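Local coordinates for protein amoebiasin-2 (Entamoeba histolytica, PDB 3M86) that inhibits cysteine proteases of the amoeba itself, wedging three loops into the substrate-binding site of its target enzymes, at residues A[82-88]-A[104-110]; A[8-12]-A[28-32]; A[49-55]-A[72-78]. All coordinates share one frame. Residues are numbered along the deposited sequence.

The three contacts belong to the two sheets of one beta sandwich. Interaction 1 pairs two strands of one sheet; interactions 2 and 3 lie in the other, where strands 25-32 and 70-78 are neighbours, joined by L30 O to R72 N at 2.7 Å and, between side chains, by Q29 NE2 to E73 OE2 at 2.7 Å. The centres of the three contacts lie about 13 to 14 Å from one another. Across the core, F49 CZ of interaction 3 meets I110 CD1 of interaction 1 at 3.7 Å, while Y106 OH of interaction 1 reaches T10 O of interaction 2 at 2.8 Å. Strand 25-32 runs into the BC loop, and the hairpins of interactions 3 and 1 carry the DE and FG loops, the three parts of the inhibitory wedge.

Interaction 1 of 3, residues A[82-88]-A[104-110]; sequences GTTTIKL and LTYSVVI
Strands 82-88 and 104-110 run antiparallel in unbroken register, G82 opposite I110 through L88 opposite L104, their axes 4.7 Å apart at closest approach and their directions 160° apart. Hydrogen-bonded pairs (G82-I110, T84-V108, I86-Y106, L88-L104; CA-CA 5.0 to 5.2 Å) alternate with non-hydrogen-bonded ones (T83-V109, T85-S107, K87-T105; 4.4 to 4.6 Å). Each hydrogen-bonded pair closes a two-bond ring: G82 N to I110 O 3.0 Å and I110 N to G82 O 2.8 Å; T84 N to V108 O 2.9 Å and V108 N to T84 O 3.0 Å; both I86-Y106 bonds and both L88-L104 bonds, N to O, measure 2.8 Å. G82 opens the strand at phi 148°, where a CB would jam against the preceding carbonyl. T84 takes the p rotamer, so its OG1 folds back and donates to V108 O at 3.0 Å, a second donor on that carbonyl. The face carrying T84, I86, L88, L104, Y106, V108 and I110 is buried and mostly apolar: I86 CD1 lies 3.8 Å from V108 CG2, L88 CD2 3.8 Å from Y106 CE2, and L88 CB 4.1 Å from L104 CB. Y106 (chi1 m) hydrogen-bonds through OH to T10 O. On the other face T85 CG2 touches T105 CG2 at 3.8 Å, and the extended side chain of K87 leads away. Antiparallel pairing of strands consecutive in sequence makes this a beta hairpin; its buried apolar face fits one layer of a sandwich, here the chagasin-family I42 inhibitor fold, and its connection carries the FG loop that enters the protease cleft.

Interaction 2 of 3, residues A[8-12]-A[28-32]; sequences ILTEK and IQLRT
A glutamate carboxylate continues the contact beyond the one parallel bridge, L9 with I28 (CA-CA 4.6 Å): E11 OE1 accepts the backbone N of R31 at 2.8 Å, two residues beyond the bond from Q29 N to L9 O, also 2.8 Å. At the bridge, I28 CA makes a CH...O contact to L9 O at 3.3 Å. T10 then follows at 5.3 Å from Q29, CA to CA, its own CA 3.5 Å from Q29 O, and the chain bends into a 3-10 turn at E11 and K12, so that the CA 8 to 11 and CA 28 to 31 directions differ by 44°. An ST turn lies at the bend: T10, in the p rotamer, accepts K12 N on OG1 at 3.1 Å, and OG1 also hydrogen-bonds E13 OE1. E11 (chi1 m, chi2 p) curls back over strand 28-32, and two waters complete its hold. Water 1 donates to E11 OE2 (2.7 Å) and Q29 O (2.8 Å); water 2 donates to E11 OE1 and R31 O, both 2.8 Å. Strand 6-9 is the outermost of its sheet within the chain, parallel to 25-32, and the bend leads the chain over to strand 17-20 of the other sheet of the sandwich. Inward, L9 CB packs 4.3 Å from I28 CG1, both rotamers mt, and L30, also mt, sets CD2 3.9 Å from T10 C and 3.7 Å from E11 OE2. L9 and L30 both touch Y106 across the core. Outward, Q29 OE1 sits 3.7 Å from I8 CG2, while Q29 NE2 bonds to E73 OE2.

Interaction 3 of 3, residues A[49-55]-A[72-78]; sequences FSLSQDT and REIQLKP
A classic beta bulge interrupts the antiparallel hairpin whose connection bears the DE loop, one of the three loops that block target proteases. The axes of 49-55 and 72-78 approach to 4.5 Å, their directions 141° apart. F49, S50 and L51 face P78, K77 and L76; past the bulge Q53, D54 and T55 face Q75, I74 and E73, a shift of one residue. The extra residue, S52, is nearly helical (phi/psi -85°/-34°), so that S52 N bonds to Q75 O at 2.9 Å while Q53 N reaches the same Q75 O only weakly, at 3.5 Å; S52 OG (p) adds a weak bond to Q75 O at 2.9 Å. Regular pairing flanks it: S50 N to K77 O 2.8 Å and K77 N to S50 O 2.9 Å before, then Q75 N to Q53 O 2.8 Å, T55 N to E73 O 2.9 Å and E73 N to T55 O 2.8 Å. R72 (chi1 t, chi2 p) and D54 (t) form a bidentate salt bridge, NE to OD2 2.8 Å and NH2 to OD1 2.9 Å. On the outer face Q75 NE2 donates to E73 OE1 at 2.8 Å, E73 OE2 being hydrogen-bonded to Q29 NE2 of strand 25-32, and Q53 NE2 donates to T55 OG1 at 3.1 Å. On the face of I74 and L76, the exposed L51 lays CD2 3.5 Å from I74 CG2 and 4.0 Å from L76 CD2. In the core, F49 (m) sets CD1 3.7 Å from L76 CB. Strand 49-58 is outermost in its sheet within the chain; strand 70-78 bonds on to strand 25-32, and F49 reaches strands 82-91 and 102-110.

Interaction 1 of 3, residues A[82-88]-A[104-110]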
# COMPACT_ATOMS: atom_id res chain seq x y z
N GLY A 82 14.56 -11.74 2.43
CA GLY A 82 13.68 -12.84 2.11
C GLY A 82 12.73 -12.49 0.98
O GLY A 82 12.90 -11.47 0.33
N THR A 83 11.74 -13.34 0.75
CA THR A 83 10.75 -13.09 -0.29
C THR A 83 9.35 -13.05 0.30
O THR A 83 8.99 -13.90 1.12
CB THR A 83 10.87 -14.12 -1.45
OG1 THR A 83 9.75 -13.99 -2.33
CG2 THR A 83 10.94 -15.53 -0.90
N THR A 84 8.57 -12.06 -0.12
CA THR A 84 7.28 -11.75 0.50
C THR A 84 6.19 -11.53 -0.53
O THR A 84 6.46 -11.28 -1.71
CB THR A 84 7.35 -10.44 1.30
OG1 THR A 84 7.52 -9.33 0.40
CG2 THR A 84 8.49 -10.45 2.29
N THR A 85 4.96 -11.61 -0.06
CA THR A 85 3.81 -11.17 -0.83
C THR A 85 3.06 -10.17 0.02
O THR A 85 2.85 -10.40 1.21
CB THR A 85 2.86 -12.33 -1.12
OG1 THR A 85 3.58 -13.37 -1.80
CG2 THR A 85 1.70 -11.86 -1.97
N ILE A 86 2.66 -9.06 -0.60
CA ILE A 86 1.84 -8.05 0.07
C ILE A 86 0.50 -8.04 -0.66
O ILE A 86 0.46 -7.97 -1.89
CB ILE A 86 2.48 -6.65 -0.04
CG1 ILE A 86 3.88 -6.62 0.61
CG2 ILE A 86 1.57 -5.56 0.60
CD1 ILE A 86 4.67 -5.36 0.27
N LYS A 87 -0.59 -8.15 0.09
CA LYS A 87 -1.92 -8.11 -0.52
C LYS A 87 -2.75 -6.98 0.08
O LYS A 87 -2.73 -6.76 1.29
CB LYS A 87 -2.66 -9.43 -0.30
CG LYS A 87 -2.10 -10.62 -1.07
CD LYS A 87 -2.84 -11.90 -0.70
CE LYS A 87 -2.27 -13.10 -1.44
NZ LYS A 87 -2.94 -14.37 -1.03
N LEU A 88 -3.46 -6.25 -0.78
CA LEU A 88 -4.35 -5.18 -0.31
C LEU A 88 -5.76 -5.46 -0.82
O LEU A 88 -5.94 -5.93 -1.94
CB LEU A 88 -3.93 -3.82 -0.88
CG LEU A 88 -2.65 -3.01 -0.61
CD1 LEU A 88 -2.66 -2.29 0.74
CD2 LEU A 88 -1.38 -3.81 -0.83
N LEU A 104 -5.22 -5.88 -4.67
CA LEU A 104 -3.90 -5.67 -5.24
C LEU A 104 -2.95 -6.69 -4.64
O LEU A 104 -3.07 -7.04 -3.46
CB LEU A 104 -3.39 -4.26 -4.94
CG LEU A 104 -4.25 -3.09 -5.43
CD1 LEU A 104 -3.76 -1.78 -4.81
CD2 LEU A 104 -4.27 -3.01 -6.96
N THR A 105 -2.01 -7.18 -5.45
CA THR A 105 -1.01 -8.12 -4.98
C THR A 105 0.36 -7.67 -5.46
O THR A 105 0.52 -7.32 -6.63
CB THR A 105 -1.29 -9.55 -5.51
OG1 THR A 105 -2.61 -9.96 -5.12
CG2 THR A 105 -0.27 -10.52 -4.95
N TYR A 106 1.33 -7.65 -4.56
CA TYR A 106 2.70 -7.35 -4.95
C TYR A 106 3.65 -8.42 -4.40
O TYR A 106 3.48 -8.89 -3.28
CB TYR A 106 3.16 -6.00 -4.39
CG TYR A 106 2.25 -4.82 -4.63
CD1 TYR A 106 2.04 -4.32 -5.91
CD2 TYR A 106 1.66 -4.16 -3.57
CE1 TYR A 106 1.23 -3.21 -6.13
CE2 TYR A 106 0.85 -3.05 -3.77
CZ TYR A 106 0.65 -2.58 -5.04
OH TYR A 106 -0.14 -1.48 -5.24
N SER A 107 4.64 -8.80 -5.19
CA SER A 107 5.68 -9.71 -4.74
C SER A 107 6.93 -8.89 -4.51
O SER A 107 7.36 -8.14 -5.38
CB SER A 107 5.94 -10.77 -5.81
OG SER A 107 4.77 -11.52 -6.06
N VAL A 108 7.51 -9.01 -3.32
CA VAL A 108 8.69 -8.21 -3.00
C VAL A 108 9.82 -9.11 -2.53
O VAL A 108 9.69 -9.85 -1.56
CB VAL A 108 8.39 -7.15 -1.94
CG1 VAL A 108 9.69 -6.39 -1.59
CG2 VAL A 108 7.29 -6.20 -2.42
N VAL A 109 10.93 -9.07 -3.26
CA VAL A 109 12.13 -9.80 -2.89
C VAL A 109 13.10 -8.83 -2.25
O VAL A 109 13.51 -7.85 -2.87
CB VAL A 109 12.80 -10.43 -4.13
CG1 VAL A 109 14.05 -11.21 -3.73
CG2 VAL A 109 11.82 -11.32 -4.88
N ILE A 110 13.45 -9.10 -1.00
CA ILE A 110 14.41 -8.30 -0.26
C ILE A 110 15.75 -9.01 -0.28
O ILE A 110 15.96 -10.03 0.40
CB ILE A 110 13.96 -8.09 1.19
CG1 ILE A 110 12.53 -7.51 1.22
CG2 ILE A 110 14.95 -7.21 1.94
CD1 ILE A 110 11.86 -7.61 2.59

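Interaction 2 of 3, residues A[8-12]-A[28-32]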
# COMPACT_ATOMS: atom_id res chain seq x y z
N ILE A 8 7.94 3.22 -5.05
CA ILE A 8 6.54 3.63 -4.95
C ILE A 8 5.67 2.63 -5.72
O ILE A 8 5.94 2.32 -6.88
CB ILE A 8 6.33 5.05 -5.49
CG1 ILE A 8 7.10 6.05 -4.62
CG2 ILE A 8 4.83 5.40 -5.46
CD1 ILE A 8 7.05 7.47 -5.12
N LEU A 9 4.64 2.12 -5.04
CA LEU A 9 3.71 1.19 -5.68
C LEU A 9 2.33 1.80 -5.66
O LEU A 9 1.91 2.35 -4.65
CB LEU A 9 3.70 -0.14 -4.95
CG LEU A 9 5.00 -0.94 -5.00
CD1 LEU A 9 4.92 -2.15 -4.11
CD2 LEU A 9 5.30 -1.34 -6.45
N THR A 10 1.62 1.70 -6.79
CA THR A 10 0.26 2.19 -6.89
C THR A 10 -0.66 1.09 -7.41
O THR A 10 -0.24 -0.04 -7.62
CB THR A 10 0.16 3.40 -7.83
OG1 THR A 10 0.26 2.97 -9.19
CG2 THR A 10 1.25 4.41 -7.52
N GLU A 11 -1.92 1.43 -7.65
CA GLU A 11 -2.88 0.48 -8.20
C GLU A 11 -2.36 -0.09 -9.51
O GLU A 11 -2.66 -1.23 -9.87
CB GLU A 11 -4.22 1.18 -8.46
CG GLU A 11 -4.98 1.62 -7.20
CD GLU A 11 -4.62 3.02 -6.71
OE1 GLU A 11 -5.45 3.61 -5.99
OE2 GLU A 11 -3.51 3.51 -7.03
N LYS A 12 -1.59 0.72 -10.23
CA LYS A 12 -1.15 0.34 -11.57
C LYS A 12 -0.11 -0.78 -11.56
O LYS A 12 0.11 -1.43 -12.60
CB LYS A 12 -0.66 1.56 -12.33
CG LYS A 12 -1.76 2.62 -12.49
CD LYS A 12 -1.41 3.65 -13.56
CE LYS A 12 -1.35 3.00 -14.93
NZ LYS A 12 -1.02 3.99 -15.98
N ILE A 28 3.48 2.41 -0.61
CA ILE A 28 2.28 2.07 -1.36
C ILE A 28 1.37 3.29 -1.28
O ILE A 28 0.99 3.71 -0.19
CB ILE A 28 1.59 0.85 -0.74
CG1 ILE A 28 2.55 -0.35 -0.81
CG2 ILE A 28 0.26 0.55 -1.46
CD1 ILE A 28 2.16 -1.50 0.09
N GLN A 29 1.04 3.85 -2.44
CA GLN A 29 0.28 5.09 -2.51
C GLN A 29 -0.97 4.83 -3.35
O GLN A 29 -0.86 4.57 -4.55
CB GLN A 29 1.12 6.20 -3.13
CG GLN A 29 2.29 6.62 -2.23
CD GLN A 29 3.05 7.83 -2.76
OE1 GLN A 29 2.92 8.19 -3.93
NE2 GLN A 29 3.84 8.45 -1.90
N LEU A 30 -2.12 4.86 -2.69
CA LEU A 30 -3.38 4.45 -3.32
C LEU A 30 -4.42 5.54 -3.12
O LEU A 30 -4.38 6.27 -2.14
CB LEU A 30 -3.89 3.16 -2.67
CG LEU A 30 -2.88 2.01 -2.64
CD1 LEU A 30 -3.45 0.84 -1.84
CD2 LEU A 30 -2.53 1.57 -4.06
N ARG A 31 -5.37 5.63 -4.04
CA ARG A 31 -6.48 6.55 -3.82
C ARG A 31 -7.58 5.83 -3.04
O ARG A 31 -7.77 4.62 -3.13
CB ARG A 31 -7.04 7.13 -5.13
CG ARG A 31 -6.05 8.00 -5.93
CD ARG A 31 -5.20 8.92 -5.06
NE ARG A 31 -4.42 9.88 -5.85
CZ ARG A 31 -3.13 9.77 -6.14
NH1 ARG A 31 -2.41 8.74 -5.71
NH2 ARG A 31 -2.54 10.72 -6.86
N THR A 32 -8.33 6.61 -2.28
CA THR A 32 -9.34 6.06 -1.40
C THR A 32 -10.43 7.09 -1.17
O THR A 32 -10.21 8.29 -1.36
CB THR A 32 -8.71 5.57 -0.07
OG1 THR A 32 -9.71 4.97 0.75
CG2 THR A 32 -8.07 6.73 0.69
O HOH W 1 -2.40 5.93 -6.44
O HOH W 2 -8.20 3.75 -5.71

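Interaction 3 of 3, residues A[49-55]-A[72-78]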
# COMPACT_ATOMS: atom_id res chain seq x y z
N PHE A 49 8.46 -7.31 7.39
CA PHE A 49 8.34 -5.86 7.27
C PHE A 49 7.86 -5.20 8.55
O PHE A 49 7.04 -5.76 9.29
CB PHE A 49 7.30 -5.47 6.22
CG PHE A 49 7.74 -5.66 4.81
CD1 PHE A 49 8.69 -4.82 4.26
CD2 PHE A 49 7.17 -6.65 4.01
CE1 PHE A 49 9.10 -4.99 2.94
CE2 PHE A 49 7.58 -6.82 2.71
CZ PHE A 49 8.54 -5.99 2.18
N SER A 50 8.36 -3.99 8.78
CA SER A 50 7.82 -3.10 9.80
C SER A 50 7.02 -1.98 9.15
O SER A 50 7.40 -1.46 8.11
CB SER A 50 8.96 -2.51 10.63
OG SER A 50 8.47 -1.59 11.59
N LEU A 51 5.90 -1.60 9.77
CA LEU A 51 5.09 -0.47 9.29
C LEU A 51 5.78 0.79 9.77
O LEU A 51 5.76 1.10 10.96
CB LEU A 51 3.69 -0.55 9.88
CG LEU A 51 2.60 0.42 9.41
CD1 LEU A 51 2.82 1.83 9.95
CD2 LEU A 51 2.47 0.42 7.90
N SER A 52 6.41 1.51 8.86
CA SER A 52 7.17 2.69 9.24
C SER A 52 6.23 3.89 9.33
O SER A 52 6.40 4.77 10.17
CB SER A 52 8.32 2.94 8.26
OG SER A 52 7.88 2.90 6.92
N GLN A 53 5.23 3.93 8.47
CA GLN A 53 4.28 5.03 8.50
C GLN A 53 3.01 4.63 7.75
O GLN A 53 3.06 3.91 6.75
CB GLN A 53 4.90 6.30 7.90
CG GLN A 53 4.01 7.53 7.98
CD GLN A 53 4.70 8.81 7.52
OE1 GLN A 53 5.91 8.96 7.69
NE2 GLN A 53 3.93 9.72 6.94
N ASP A 54 1.86 5.05 8.27
CA ASP A 54 0.60 4.84 7.58
C ASP A 54 -0.16 6.16 7.67
O ASP A 54 -0.32 6.73 8.76
CB ASP A 54 -0.19 3.72 8.27
CG ASP A 54 -1.37 3.26 7.45
OD1 ASP A 54 -2.04 2.29 7.88
OD2 ASP A 54 -1.61 3.87 6.39
N THR A 55 -0.58 6.66 6.52
CA THR A 55 -1.22 7.97 6.42
C THR A 55 -2.43 7.93 5.52
O THR A 55 -2.45 7.22 4.50
CB THR A 55 -0.24 8.98 5.79
OG1 THR A 55 0.91 9.11 6.64
CG2 THR A 55 -0.89 10.34 5.61
N ARG A 72 -4.12 7.18 0.44
CA ARG A 72 -3.62 6.29 1.48
C ARG A 72 -2.18 5.97 1.18
O ARG A 72 -1.85 5.57 0.07
CB ARG A 72 -4.43 5.00 1.50
CG ARG A 72 -3.94 3.97 2.50
CD ARG A 72 -4.30 4.35 3.92
NE ARG A 72 -3.89 3.33 4.91
CZ ARG A 72 -4.58 2.22 5.18
NH1 ARG A 72 -5.73 1.96 4.55
NH2 ARG A 72 -4.11 1.36 6.09
N GLU A 73 -1.30 6.15 2.15
CA GLU A 73 0.10 5.86 1.91
C GLU A 73 0.60 4.98 3.03
O GLU A 73 0.52 5.36 4.20
CB GLU A 73 0.93 7.13 1.83
CG GLU A 73 2.39 6.78 1.64
CD GLU A 73 3.31 7.95 1.85
OE1 GLU A 73 3.55 8.32 3.02
OE2 GLU A 73 3.80 8.49 0.84
N ILE A 74 1.09 3.81 2.67
CA ILE A 74 1.59 2.86 3.65
C ILE A 74 3.06 2.64 3.35
O ILE A 74 3.42 2.26 2.23
CB ILE A 74 0.87 1.50 3.54
CG1 ILE A 74 -0.63 1.69 3.81
CG2 ILE A 74 1.46 0.51 4.52
CD1 ILE A 74 -1.50 0.55 3.30
N GLN A 75 3.92 2.91 4.33
CA GLN A 75 5.35 2.73 4.12
C GLN A 75 5.84 1.53 4.90
O GLN A 75 5.57 1.41 6.10
CB GLN A 75 6.11 3.97 4.55
CG GLN A 75 5.67 5.24 3.86
CD GLN A 75 6.52 6.42 4.28
OE1 GLN A 75 7.69 6.25 4.66
NE2 GLN A 75 5.96 7.61 4.24
N LEU A 76 6.57 0.64 4.22
CA LEU A 76 7.07 -0.58 4.85
C LEU A 76 8.59 -0.65 4.78
O LEU A 76 9.18 -0.38 3.74
CB LEU A 76 6.53 -1.82 4.15
CG LEU A 76 5.01 -1.97 4.13
CD1 LEU A 76 4.62 -3.14 3.23
CD2 LEU A 76 4.52 -2.16 5.55
N LYS A 77 9.20 -1.01 5.90
CA LYS A 77 10.65 -1.11 5.93
C LYS A 77 11.01 -2.56 6.20
O LYS A 77 10.50 -3.16 7.13
CB LYS A 77 11.20 -0.23 7.05
CG LYS A 77 12.73 -0.23 7.12
CD LYS A 77 13.22 0.74 8.18
CE LYS A 77 14.74 0.73 8.27
NZ LYS A 77 15.24 1.70 9.28
N PRO A 78 11.91 -3.13 5.39
CA PRO A 78 12.30 -4.52 5.66
C PRO A 78 12.88 -4.73 7.06
O PRO A 78 13.70 -3.93 7.53
CB PRO A 78 13.40 -4.78 4.63
CG PRO A 78 13.11 -3.84 3.53
CD PRO A 78 12.55 -2.60 4.17
O HOH W 3 7.34 10.26 4.83